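Side-chain contacts in PnpC (Pseudomonas putida, PDB 3N9T), which catalyses, as a hydroxyquinol 1,2-dioxygenase, the intradiol cleavage of an aromatic ring at a ferric iron centre and also binds phospholipid: residues F75-D80 and P195-G200; P107-G112 and V148-Q153; G158-Q163 and N171-Y176; T189-Y194 and L235-D240. All coordinates share one frame; numbering follows the deposited sequence.

How the contacts relate
Contacts 2, 3 and 4 surround the ferric iron of the catalytic domain, while contact 1 lies about 20 to 21 Å from each of them, centre to centre, and joins that domain to the lipid-binding helical part. Contacts 2 and 3 are neighbours, their centres about 7 Å apart, because strands 148-152 and 173-177 pair in one sheet; L149 N is 2.8 Å from Y176 O. Contacts 3 and 4 each supply a tyrosine to the metal, and Y160 OH and Y194 OH come within 2.7 Å. Q153 NE2, 3.0 Å from T189 O, ties contact 2 to contact 4. Segment 195-200 of contact 1 follows directly on 189-194 of contact 4.

Contact 1: F75-D80 and P195-G200. With HGX (1-heptadecanoyl-2-tridecanoyl-3-glycerol-phosphonyl choline), chain B.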
# COMPACT_ATOMS: atom_id res chain seq x y z
N PHE A 75 -4.49 6.65 -5.76
CA PHE A 75 -3.27 5.80 -5.59
C PHE A 75 -2.09 6.32 -6.42
O PHE A 75 -0.94 6.27 -5.97
CB PHE A 75 -3.47 4.27 -5.79
CG PHE A 75 -3.71 3.56 -4.47
CD1 PHE A 75 -4.98 3.07 -4.17
CD2 PHE A 75 -2.69 3.48 -3.46
CE1 PHE A 75 -5.27 2.52 -2.90
CE2 PHE A 75 -2.96 2.89 -2.22
CZ PHE A 75 -4.25 2.42 -1.91
N ILE A 76 -2.36 6.75 -7.66
CA ILE A 76 -1.31 7.34 -8.50
C ILE A 76 -0.81 8.62 -7.83
O ILE A 76 0.39 8.85 -7.72
CB ILE A 76 -1.82 7.61 -9.91
CG1 ILE A 76 -2.14 6.26 -10.60
CG2 ILE A 76 -0.78 8.45 -10.73
CD1 ILE A 76 -2.48 6.36 -12.12
N LEU A 77 -1.74 9.44 -7.37
CA LEU A 77 -1.33 10.66 -6.67
C LEU A 77 -0.49 10.34 -5.45
O LEU A 77 0.45 11.07 -5.16
CB LEU A 77 -2.59 11.48 -6.27
CG LEU A 77 -2.29 12.89 -5.83
CD1 LEU A 77 -1.56 13.66 -6.94
CD2 LEU A 77 -3.71 13.52 -5.68
N LEU A 78 -0.82 9.27 -4.71
CA LEU A 78 0.03 8.85 -3.56
C LEU A 78 1.41 8.39 -4.02
O LEU A 78 2.43 8.81 -3.42
CB LEU A 78 -0.67 7.70 -2.78
CG LEU A 78 -0.03 7.17 -1.50
CD1 LEU A 78 0.17 8.31 -0.45
CD2 LEU A 78 -0.87 6.00 -0.94
N SER A 79 1.43 7.56 -5.07
CA SER A 79 2.72 7.15 -5.74
C SER A 79 3.53 8.38 -6.14
O SER A 79 4.75 8.46 -5.86
CB SER A 79 2.45 6.31 -7.03
OG SER A 79 3.69 5.98 -7.66
N ASP A 80 2.84 9.39 -6.69
CA ASP A 80 3.56 10.61 -7.16
C ASP A 80 4.16 11.36 -5.99
O ASP A 80 5.32 11.70 -6.04
CB ASP A 80 2.63 11.57 -7.89
CG ASP A 80 2.06 11.01 -9.22
OD1 ASP A 80 2.59 10.08 -9.84
OD2 ASP A 80 1.08 11.60 -9.68
N PRO A 195 -1.61 23.76 -7.79
CA PRO A 195 -1.50 22.74 -6.75
C PRO A 195 -2.12 21.43 -7.22
O PRO A 195 -3.01 21.42 -8.07
CB PRO A 195 -2.36 23.34 -5.59
CG PRO A 195 -3.55 23.98 -6.38
CD PRO A 195 -2.86 24.57 -7.63
N ILE A 196 -1.65 20.33 -6.66
CA ILE A 196 -2.27 19.05 -6.93
C ILE A 196 -3.52 18.89 -6.04
O ILE A 196 -3.64 19.58 -5.03
CB ILE A 196 -1.29 17.91 -6.68
CG1 ILE A 196 -0.95 17.86 -5.18
CG2 ILE A 196 0.02 18.05 -7.53
CD1 ILE A 196 -0.52 16.40 -4.77
N PRO A 197 -4.39 17.91 -6.34
CA PRO A 197 -5.62 17.79 -5.50
C PRO A 197 -5.31 17.46 -4.04
O PRO A 197 -4.51 16.57 -3.72
CB PRO A 197 -6.40 16.64 -6.17
CG PRO A 197 -5.75 16.44 -7.55
CD PRO A 197 -4.37 16.96 -7.48
N THR A 198 -5.93 18.18 -3.12
CA THR A 198 -5.63 17.92 -1.72
C THR A 198 -6.90 17.56 -0.95
O THR A 198 -6.90 17.58 0.25
CB THR A 198 -5.00 19.15 -1.10
OG1 THR A 198 -5.86 20.26 -1.38
CG2 THR A 198 -3.68 19.46 -1.74
N ASP A 199 -7.98 17.27 -1.63
CA ASP A 199 -9.25 17.02 -0.94
C ASP A 199 -9.44 15.54 -0.62
O ASP A 199 -10.56 15.11 -0.26
CB ASP A 199 -10.41 17.50 -1.80
CG ASP A 199 -10.45 16.85 -3.14
OD1 ASP A 199 -9.40 16.40 -3.68
OD2 ASP A 199 -11.57 16.81 -3.68
N GLY A 200 -8.37 14.76 -0.75
CA GLY A 200 -8.44 13.35 -0.44
C GLY A 200 -7.42 12.99 0.62
O GLY A 200 -6.80 13.87 1.23
O11 HGX B . 0.84 9.34 13.24
C11 HGX B . -0.07 8.81 12.69
C12 HGX B . 0.05 7.36 12.35
C13 HGX B . 0.64 7.19 10.97
C14 HGX B . 0.49 5.72 10.68
C15 HGX B . 1.07 5.38 9.37
C16 HGX B . 1.13 3.89 9.26
C17 HGX B . 1.35 3.52 7.82
C18 HGX B . 1.85 2.10 7.78
C19 HGX B . 1.29 1.35 6.59
C20 HGX B . 1.11 -0.10 7.04
C21 HGX B . -0.26 -0.36 7.67
C22 HGX B . -0.99 -1.62 7.20
C23 HGX B . -0.31 -2.38 6.05
O3 HGX B . -1.24 9.59 12.37
C3 HGX B . -1.26 11.00 12.54
C2 HGX B . -1.30 11.75 11.22
C1 HGX B . -1.62 13.19 11.55
O3P HGX B . -0.44 13.72 12.13
O2 HGX B . -2.34 11.32 10.35
C31 HGX B . -1.90 10.90 9.01
O31 HGX B . -2.25 11.51 8.03
C32 HGX B . -1.09 9.71 8.69
C33 HGX B . -1.10 9.67 7.16
C34 HGX B . -0.91 8.24 6.73
C35 HGX B . 0.12 8.07 5.64
C36 HGX B . 0.10 6.63 5.26
C37 HGX B . 0.65 6.55 3.84
C38 HGX B . 0.85 5.08 3.59
C39 HGX B . 0.83 4.79 2.11
C40 HGX B . 2.01 3.94 1.66
C42 HGX B . 1.74 2.43 1.72
C43 HGX B . 1.76 1.73 0.35
C44 HGX B . 2.64 2.42 -0.70
C45 HGX B . 1.80 2.72 -1.94
C46 HGX B . 2.28 3.94 -2.75
C47 HGX B . 2.51 3.54 -4.21
C48 HGX B . 1.14 3.54 -4.84
O1 HGX B . -1.95 15.37 13.27
P1 HGX B . -0.62 14.63 13.44
O4 HGX B . -0.41 13.70 14.62
O5 HGX B . 0.61 15.70 13.32
C4 HGX B . 0.75 16.76 14.29
C5 HGX B . 0.57 18.16 13.67
N1 HGX B . -0.79 18.78 13.74
C6 HGX B . -0.62 20.24 13.83
C7 HGX B . -1.61 18.33 14.89
C8 HGX B . -1.50 18.49 12.48
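L77 swings its CG anti to the backbone N (chi1 -167°), which carries both methyls off helix 74-81 toward the loop, and I196 answers with CG1 between its backbone N and carbonyl carbon (chi1 66°), bringing CD1 up to the first of them, L77 CD1. The two residues touch by their terminal methyls, L77 CD1 lying 3.6 Å from I196 CD1. The second branch of the leucine works on P197: L77 CD2 rests against the proline ring, 3.9 Å from P197 CD and only slightly farther from its CB and CG, and is 3.7 Å from P197 O. Thus one forked side chain spans two consecutive loop residues. Helix 201-209 adds apolar surface, V202 to L77 and L206 to I196, and D199 forms a salt bridge with R72.

Other residues of the same helix serve the phospholipid. L78 CD2 packs 3.7 Å from C39, midway along the seventeen-carbon acyl chain, and S79 CB lies 3.8 Å from C48, the chain's terminal methyl, which also approaches F75. S79 OG is hydrogen-bonded to W53 of the second subunit, so the lipid pocket and the dimer interface share this helix.

No hydrogen bond crosses between residues 75-80 and 195-200. Helix and loop meet here through methyls and a proline ring, an apolar contact that rests on shape and dispersion and has no directional bond.

Contact 2: P107-G112 and V148-Q153; sequences PFFIEG and VLDVWQ
F109 turns a ring edge onto the face of W152, joining the 107-112 loop to strand 148-152 in the beta-sandwich of the intradiol dioxygenases. The aromatic pair is edge-to-face: the F109 ring and the six-membered ring of W152 have centroids 5.0 Å apart and planes inclined at 65°, and F109 CD1 comes to 3.6 Å from W152 CZ3. A CH-pi contact accompanies it, F109 CA standing 4.1 Å from the centroid of the five-membered ring, 20° off its normal, so backbone and side chain of one phenylalanine span both rings of the indole.

Apolar contacts are lighter. F108 CB approaches W152 CD1 at 4.1 Å, while its own ring turns away to stack on the iron ligand Y160. W152 in turn stacks with H220, another iron ligand. Without the indole of W152, as with a leucine here, the F109 edge would probably lose the face it rests on and H220 its stacking partner.

The carboxylate of the buried D150 is held by a salt bridge to R175 and leaves its methylene to the phenylalanine: D150 CB lies 3.9 Å from F109 CE1.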
# COMPACT_ATOMS: atom_id res chain seq x y z
N PRO A 107 -1.14 12.98 -15.56
CA PRO A 107 -2.41 12.38 -15.96
C PRO A 107 -3.08 13.16 -17.10
O PRO A 107 -4.17 12.76 -17.55
CB PRO A 107 -3.25 12.51 -14.70
CG PRO A 107 -2.81 13.82 -14.12
CD PRO A 107 -1.33 14.01 -14.52
N PHE A 108 -2.42 14.22 -17.59
CA PHE A 108 -3.11 15.21 -18.38
C PHE A 108 -2.95 15.24 -19.92
O PHE A 108 -3.47 16.16 -20.59
CB PHE A 108 -2.82 16.57 -17.79
CG PHE A 108 -3.41 16.76 -16.43
CD1 PHE A 108 -4.79 16.48 -16.20
CD2 PHE A 108 -2.60 17.21 -15.35
CE1 PHE A 108 -5.35 16.67 -14.92
CE2 PHE A 108 -3.17 17.44 -14.06
CZ PHE A 108 -4.53 17.15 -13.84
N PHE A 109 -2.26 14.26 -20.48
CA PHE A 109 -2.11 14.23 -21.93
C PHE A 109 -3.46 13.91 -22.60
O PHE A 109 -4.21 13.03 -22.13
CB PHE A 109 -1.04 13.25 -22.40
CG PHE A 109 -0.97 13.13 -23.88
CD1 PHE A 109 -0.44 14.20 -24.65
CD2 PHE A 109 -1.49 12.01 -24.54
CE1 PHE A 109 -0.42 14.15 -26.05
CE2 PHE A 109 -1.46 11.95 -25.97
CZ PHE A 109 -0.91 13.03 -26.71
N ILE A 110 -3.79 14.60 -23.70
CA ILE A 110 -4.97 14.23 -24.48
C ILE A 110 -4.57 13.97 -25.93
O ILE A 110 -3.85 14.79 -26.52
CB ILE A 110 -6.11 15.30 -24.39
CG1 ILE A 110 -6.56 15.50 -22.95
CG2 ILE A 110 -7.35 14.87 -25.24
CD1 ILE A 110 -7.49 16.70 -22.78
N GLU A 111 -4.99 12.81 -26.45
CA GLU A 111 -5.02 12.52 -27.90
C GLU A 111 -5.81 13.44 -28.83
O GLU A 111 -6.85 14.05 -28.47
CB GLU A 111 -5.56 11.10 -28.15
CG GLU A 111 -4.79 10.04 -27.44
CD GLU A 111 -3.69 9.48 -28.30
OE1 GLU A 111 -3.08 10.25 -29.08
OE2 GLU A 111 -3.46 8.25 -28.19
N GLY A 112 -5.32 13.47 -30.07
CA GLY A 112 -6.01 14.13 -31.17
C GLY A 112 -6.04 15.64 -31.12
O GLY A 112 -7.02 16.24 -31.59
N VAL A 148 8.00 15.16 -34.09
CA VAL A 148 6.72 15.64 -33.68
C VAL A 148 6.79 15.94 -32.14
O VAL A 148 7.19 15.07 -31.39
CB VAL A 148 5.57 14.57 -34.00
CG1 VAL A 148 4.37 14.99 -33.41
CG2 VAL A 148 5.24 14.55 -35.47
N LEU A 149 6.47 17.17 -31.72
CA LEU A 149 6.50 17.60 -30.32
C LEU A 149 5.06 17.82 -29.91
O LEU A 149 4.45 18.81 -30.36
CB LEU A 149 7.25 18.95 -30.15
CG LEU A 149 8.72 18.90 -30.59
CD1 LEU A 149 8.87 19.22 -32.13
CD2 LEU A 149 9.55 19.84 -29.79
N ASP A 150 4.52 16.91 -29.08
CA ASP A 150 3.17 17.10 -28.51
C ASP A 150 3.38 17.86 -27.24
O ASP A 150 4.15 17.39 -26.37
CB ASP A 150 2.53 15.75 -28.13
CG ASP A 150 2.07 14.95 -29.38
OD1 ASP A 150 1.38 15.53 -30.22
OD2 ASP A 150 2.45 13.77 -29.49
N VAL A 151 2.70 19.00 -27.09
CA VAL A 151 2.95 19.84 -25.90
C VAL A 151 1.63 20.17 -25.24
O VAL A 151 0.63 20.30 -25.92
CB VAL A 151 3.71 21.15 -26.23
CG1 VAL A 151 5.01 20.78 -26.87
CG2 VAL A 151 2.89 22.05 -27.23
N TRP A 152 1.66 20.35 -23.92
CA TRP A 152 0.45 20.75 -23.19
C TRP A 152 0.89 21.45 -21.87
O TRP A 152 2.00 21.21 -21.31
CB TRP A 152 -0.50 19.53 -23.01
CG TRP A 152 -0.04 18.38 -22.11
CD1 TRP A 152 -0.44 18.12 -20.79
CD2 TRP A 152 0.93 17.34 -22.45
NE1 TRP A 152 0.21 16.94 -20.34
CE2 TRP A 152 1.03 16.46 -21.33
CE3 TRP A 152 1.68 17.06 -23.62
CZ2 TRP A 152 1.93 15.36 -21.31
CZ3 TRP A 152 2.55 15.97 -23.61
CH2 TRP A 152 2.68 15.13 -22.44
N GLN A 153 0.05 22.35 -21.39
CA GLN A 153 0.33 23.12 -20.19
C GLN A 153 -1.00 23.61 -19.59
O GLN A 153 -2.04 23.64 -20.29
CB GLN A 153 1.18 24.34 -20.52
CG GLN A 153 0.58 25.37 -21.41
CD GLN A 153 1.47 26.63 -21.54
OE1 GLN A 153 2.33 26.67 -22.39
NE2 GLN A 153 1.28 27.62 -20.65

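Contact 3: G158-Q163 and N171-Y176. With FE (Fe (III) ion), chain D.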
# COMPACT_ATOMS: atom_id res chain seq x y z
N GLY A 158 -4.62 27.31 -13.57
CA GLY A 158 -4.01 26.08 -13.06
C GLY A 158 -4.77 24.84 -13.49
O GLY A 158 -4.61 23.77 -12.89
N MET A 159 -5.61 24.97 -14.54
CA MET A 159 -6.25 23.77 -15.12
C MET A 159 -5.82 23.49 -16.56
O MET A 159 -5.60 24.42 -17.31
CB MET A 159 -7.78 23.88 -15.06
CG MET A 159 -8.37 23.19 -13.83
SD MET A 159 -10.10 23.62 -13.56
CE MET A 159 -9.95 25.31 -12.94
N TYR A 160 -5.69 22.21 -16.91
CA TYR A 160 -5.52 21.81 -18.32
C TYR A 160 -6.90 21.80 -19.02
O TYR A 160 -7.90 21.47 -18.38
CB TYR A 160 -4.89 20.44 -18.41
CG TYR A 160 -3.48 20.47 -17.87
CD1 TYR A 160 -2.40 20.61 -18.73
CD2 TYR A 160 -3.23 20.38 -16.49
CE1 TYR A 160 -1.08 20.65 -18.23
CE2 TYR A 160 -1.91 20.43 -15.98
CZ TYR A 160 -0.85 20.58 -16.86
OH TYR A 160 0.44 20.69 -16.38
N SER A 161 -6.95 22.18 -20.30
CA SER A 161 -8.18 22.00 -21.08
C SER A 161 -8.26 20.49 -21.26
O SER A 161 -7.26 19.80 -21.09
CB SER A 161 -8.03 22.70 -22.46
OG SER A 161 -6.98 22.12 -23.26
N GLY A 162 -9.43 19.90 -21.45
CA GLY A 162 -10.58 20.22 -20.71
C GLY A 162 -10.59 19.15 -19.62
O GLY A 162 -11.57 18.42 -19.47
N GLN A 163 -9.45 19.01 -18.90
CA GLN A 163 -9.52 18.62 -17.49
C GLN A 163 -10.57 19.62 -17.00
O GLN A 163 -11.51 19.26 -16.29
CB GLN A 163 -8.18 18.85 -16.75
CG GLN A 163 -8.41 19.26 -15.29
CD GLN A 163 -7.14 19.61 -14.49
OE1 GLN A 163 -6.32 20.48 -14.87
NE2 GLN A 163 -6.99 18.96 -13.35
N ASN A 171 -6.99 24.28 -26.41
CA ASN A 171 -6.31 25.37 -25.77
C ASN A 171 -5.03 24.85 -25.10
O ASN A 171 -5.06 23.87 -24.39
CB ASN A 171 -7.18 25.94 -24.68
CG ASN A 171 -6.60 27.18 -24.08
OD1 ASN A 171 -6.12 28.07 -24.79
ND2 ASN A 171 -6.70 27.28 -22.76
N LEU A 172 -3.94 25.56 -25.34
CA LEU A 172 -2.64 25.27 -24.69
C LEU A 172 -2.28 23.83 -24.87
O LEU A 172 -1.58 23.24 -24.04
CB LEU A 172 -2.68 25.69 -23.21
CG LEU A 172 -2.76 27.24 -23.02
CD1 LEU A 172 -3.05 27.58 -21.57
CD2 LEU A 172 -1.53 28.03 -23.51
N ARG A 173 -2.73 23.25 -26.00
CA ARG A 173 -2.20 21.95 -26.48
C ARG A 173 -1.90 22.06 -27.96
O ARG A 173 -2.54 22.85 -28.70
CB ARG A 173 -3.17 20.78 -26.22
CG ARG A 173 -3.74 20.70 -24.82
CD ARG A 173 -4.84 19.64 -24.71
NE ARG A 173 -5.21 19.51 -23.29
CZ ARG A 173 -4.60 18.69 -22.44
NH1 ARG A 173 -3.58 17.92 -22.85
NH2 ARG A 173 -4.99 18.67 -21.16
N GLY A 174 -0.89 21.32 -28.40
CA GLY A 174 -0.63 21.25 -29.85
C GLY A 174 0.39 20.21 -30.22
O GLY A 174 1.23 19.84 -29.39
N ARG A 175 0.40 19.84 -31.50
CA ARG A 175 1.43 18.96 -32.03
C ARG A 175 2.22 19.78 -33.03
O ARG A 175 1.72 20.10 -34.10
CB ARG A 175 0.77 17.78 -32.77
CG ARG A 175 1.76 17.06 -33.63
CD ARG A 175 1.24 15.67 -33.98
NE ARG A 175 1.45 14.69 -32.91
CZ ARG A 175 1.49 13.39 -33.14
NH1 ARG A 175 1.32 12.98 -34.39
NH2 ARG A 175 1.72 12.52 -32.16
N TYR A 176 3.43 20.12 -32.66
CA TYR A 176 4.36 20.91 -33.50
C TYR A 176 5.45 20.01 -34.14
O TYR A 176 5.58 18.81 -33.77
CB TYR A 176 5.04 21.94 -32.58
CG TYR A 176 4.11 23.04 -32.08
CD1 TYR A 176 3.24 22.83 -31.00
CD2 TYR A 176 4.10 24.28 -32.70
CE1 TYR A 176 2.38 23.84 -30.52
CE2 TYR A 176 3.25 25.32 -32.24
CZ TYR A 176 2.43 25.09 -31.17
OH TYR A 176 1.68 26.09 -30.70
FE FE D . 1.66 19.33 -15.63
O HOH W 1 -4.22 22.62 -21.67
O HOH W 2 1.12 17.33 -15.19
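S161 and R173 interlock side-on, the guanidinium of the arginine using two nitrogens on two oxygens of the serine. R173 leaves strand 173-177 with its chain extended from CG to NE, and the last torsion (chi4 -88°) turns the guanidinium across that chain, so that its NE and NH2 edge faces the serine. R173 NH2 donates to S161 O over a short 2.5 Å, arriving nearly along the C=O axis and close to the guanidinium plane. R173 NE reaches S161 OG at 3.2 Å, again close to that plane, and makes a weak further bond to S161 O. The remaining nitrogen, NH1, is taken by F108 O, which helps fix the rotation of the group.

The serine hydroxyl sits between its backbone N and carbonyl carbon (chi1 63°), a placement that lets OG accept from the arginine while donating to N171 O, 2.8 Å away, on a lone pair in the carbonyl plane. Water 1 closes a second path, accepting from S161 N and donating to N171 O.

Y160 crosses the arginine at about a right angle, its CB 3.3 Å from R173 NH2. Its backbone N is bound by Q163 OE1 at 2.7 Å, folding the loop on itself, and its OH coordinates the ferric iron at 2.0 Å beside Y194, H218 and H220. The arginine thus anchors the backbone immediately after a metal ligand.

In the sheet, strand 173-177 runs antiparallel to 148-152, where W152 packs on R173, while L172 leans on T188 and T189 of strand 183-189.

Contact 4: T189-Y194 and L235-D240. With FE (Fe (III) ion), chain D.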
# COMPACT_ATOMS: atom_id res chain seq x y z
N THR A 189 1.44 31.03 -23.60
CA THR A 189 1.62 31.94 -22.45
C THR A 189 2.56 31.34 -21.43
O THR A 189 2.76 30.13 -21.43
CB THR A 189 0.29 32.28 -21.80
OG1 THR A 189 -0.38 31.08 -21.44
CG2 THR A 189 -0.58 33.18 -22.73
N VAL A 190 3.18 32.18 -20.59
CA VAL A 190 4.12 31.70 -19.63
C VAL A 190 3.37 30.71 -18.73
O VAL A 190 2.30 31.02 -18.22
CB VAL A 190 4.77 32.81 -18.79
CG1 VAL A 190 5.71 32.19 -17.76
CG2 VAL A 190 5.50 33.80 -19.67
N PRO A 191 3.88 29.49 -18.59
CA PRO A 191 3.17 28.52 -17.70
C PRO A 191 3.14 29.06 -16.25
O PRO A 191 4.08 29.76 -15.83
CB PRO A 191 4.02 27.27 -17.81
CG PRO A 191 4.74 27.40 -19.14
CD PRO A 191 5.05 28.90 -19.24
N VAL A 192 2.09 28.75 -15.51
CA VAL A 192 1.99 29.10 -14.08
C VAL A 192 1.96 27.84 -13.18
O VAL A 192 1.52 26.75 -13.59
CB VAL A 192 0.77 30.05 -13.80
CG1 VAL A 192 0.71 31.23 -14.86
CG2 VAL A 192 -0.53 29.29 -13.94
N CYS A 193 2.51 27.98 -11.95
CA CYS A 193 2.46 26.89 -10.94
C CYS A 193 0.99 26.60 -10.55
O CYS A 193 0.11 27.47 -10.67
CB CYS A 193 3.34 27.25 -9.74
SG CYS A 193 2.92 28.79 -8.93
N TYR A 194 0.70 25.39 -10.10
CA TYR A 194 -0.67 25.03 -9.75
C TYR A 194 -0.58 23.91 -8.69
O TYR A 194 0.46 23.24 -8.66
CB TYR A 194 -1.44 24.58 -11.00
CG TYR A 194 -0.85 23.35 -11.70
CD1 TYR A 194 0.02 23.49 -12.77
CD2 TYR A 194 -1.21 22.05 -11.32
CE1 TYR A 194 0.53 22.39 -13.46
CE2 TYR A 194 -0.68 20.93 -11.99
CZ TYR A 194 0.20 21.10 -13.06
OH TYR A 194 0.75 20.01 -13.79
N LEU A 235 9.58 20.91 -19.24
CA LEU A 235 10.55 22.06 -19.14
C LEU A 235 9.99 22.93 -18.04
O LEU A 235 8.79 23.33 -18.07
CB LEU A 235 10.58 22.89 -20.44
CG LEU A 235 11.28 22.14 -21.59
CD1 LEU A 235 11.59 23.19 -22.71
CD2 LEU A 235 12.63 21.41 -21.11
N PHE A 236 10.78 23.18 -17.01
CA PHE A 236 10.26 23.92 -15.85
C PHE A 236 10.78 25.34 -15.90
O PHE A 236 11.97 25.50 -16.19
CB PHE A 236 10.81 23.32 -14.54
CG PHE A 236 10.29 21.91 -14.26
CD1 PHE A 236 9.11 21.75 -13.58
CD2 PHE A 236 10.98 20.78 -14.72
CE1 PHE A 236 8.60 20.48 -13.32
CE2 PHE A 236 10.47 19.52 -14.47
CZ PHE A 236 9.28 19.39 -13.77
N ASN A 237 9.95 26.34 -15.54
CA ASN A 237 10.41 27.75 -15.50
C ASN A 237 11.54 27.91 -14.47
O ASN A 237 11.36 27.63 -13.28
CB ASN A 237 9.30 28.77 -15.14
CG ASN A 237 8.02 28.63 -16.00
OD1 ASN A 237 7.76 27.59 -16.61
ND2 ASN A 237 7.18 29.66 -15.94
N SER A 238 12.66 28.43 -14.91
CA SER A 238 13.84 28.67 -14.04
C SER A 238 13.56 29.49 -12.79
O SER A 238 14.29 29.43 -11.77
CB SER A 238 14.83 29.55 -14.81
OG SER A 238 15.86 28.72 -15.18
N ASP A 239 12.57 30.32 -12.84
CA ASP A 239 12.50 31.20 -11.70
C ASP A 239 11.52 30.80 -10.61
O ASP A 239 11.20 31.62 -9.75
CB ASP A 239 12.32 32.65 -12.20
CG ASP A 239 13.59 33.16 -12.93
OD1 ASP A 239 14.70 32.94 -12.34
OD2 ASP A 239 13.49 33.71 -14.08
N ASP A 240 11.01 29.57 -10.68
CA ASP A 240 9.71 29.28 -10.06
C ASP A 240 9.97 29.14 -8.57
O ASP A 240 10.98 28.59 -8.19
CB ASP A 240 9.08 28.00 -10.64
CG ASP A 240 7.69 27.73 -10.12
OD1 ASP A 240 6.71 27.98 -10.84
OD2 ASP A 240 7.57 27.26 -8.96
FE FE D . 1.66 19.33 -15.63
O HOH W 2 1.12 17.33 -15.19
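N237 ND2 donates to P191 O at 3.1 Å, the one hydrogen bond that crosses between these segments. It is bent, with an N-H...O angle of 137°, and the donor stands tilted from the carbonyl plane of P191. Because CG of N237 lies anti to its carbonyl carbon (chi1 -51°), the amide is brought up against the loop, where both its ends meet P191. While ND2 holds the carbonyl, OD1 rests against the proline ring, 3.9 Å from both P191 CB and P191 CG; ND2 also touches a methyl, V190 CG1, at 3.4 Å. Were N237 replaced by an alanine, P191 O would probably lose this donor and a gap would open beside the proline ring, with the loop less firmly tied to the end of strand 231-237.

N237 begins a type I beta turn that closes at D240, where D240 N is 3.3 Å from N237 O. The turn delivers the carboxylate back to the loop: D240 OD1 packs 3.6 Å from C193 CB, but its hydrogen bond is with A217 N, and OD2 accepts from Y242 N, so both oxygens are engaged by backbone amides.

One residue beyond C193, Y194 binds the ferric iron through OH at 2.2 Å, the metal lying in the plane of its ring. Together with Y160, H218 and H220 it makes up the two-tyrosine, two-histidine iron site characteristic of intradiol dioxygenases.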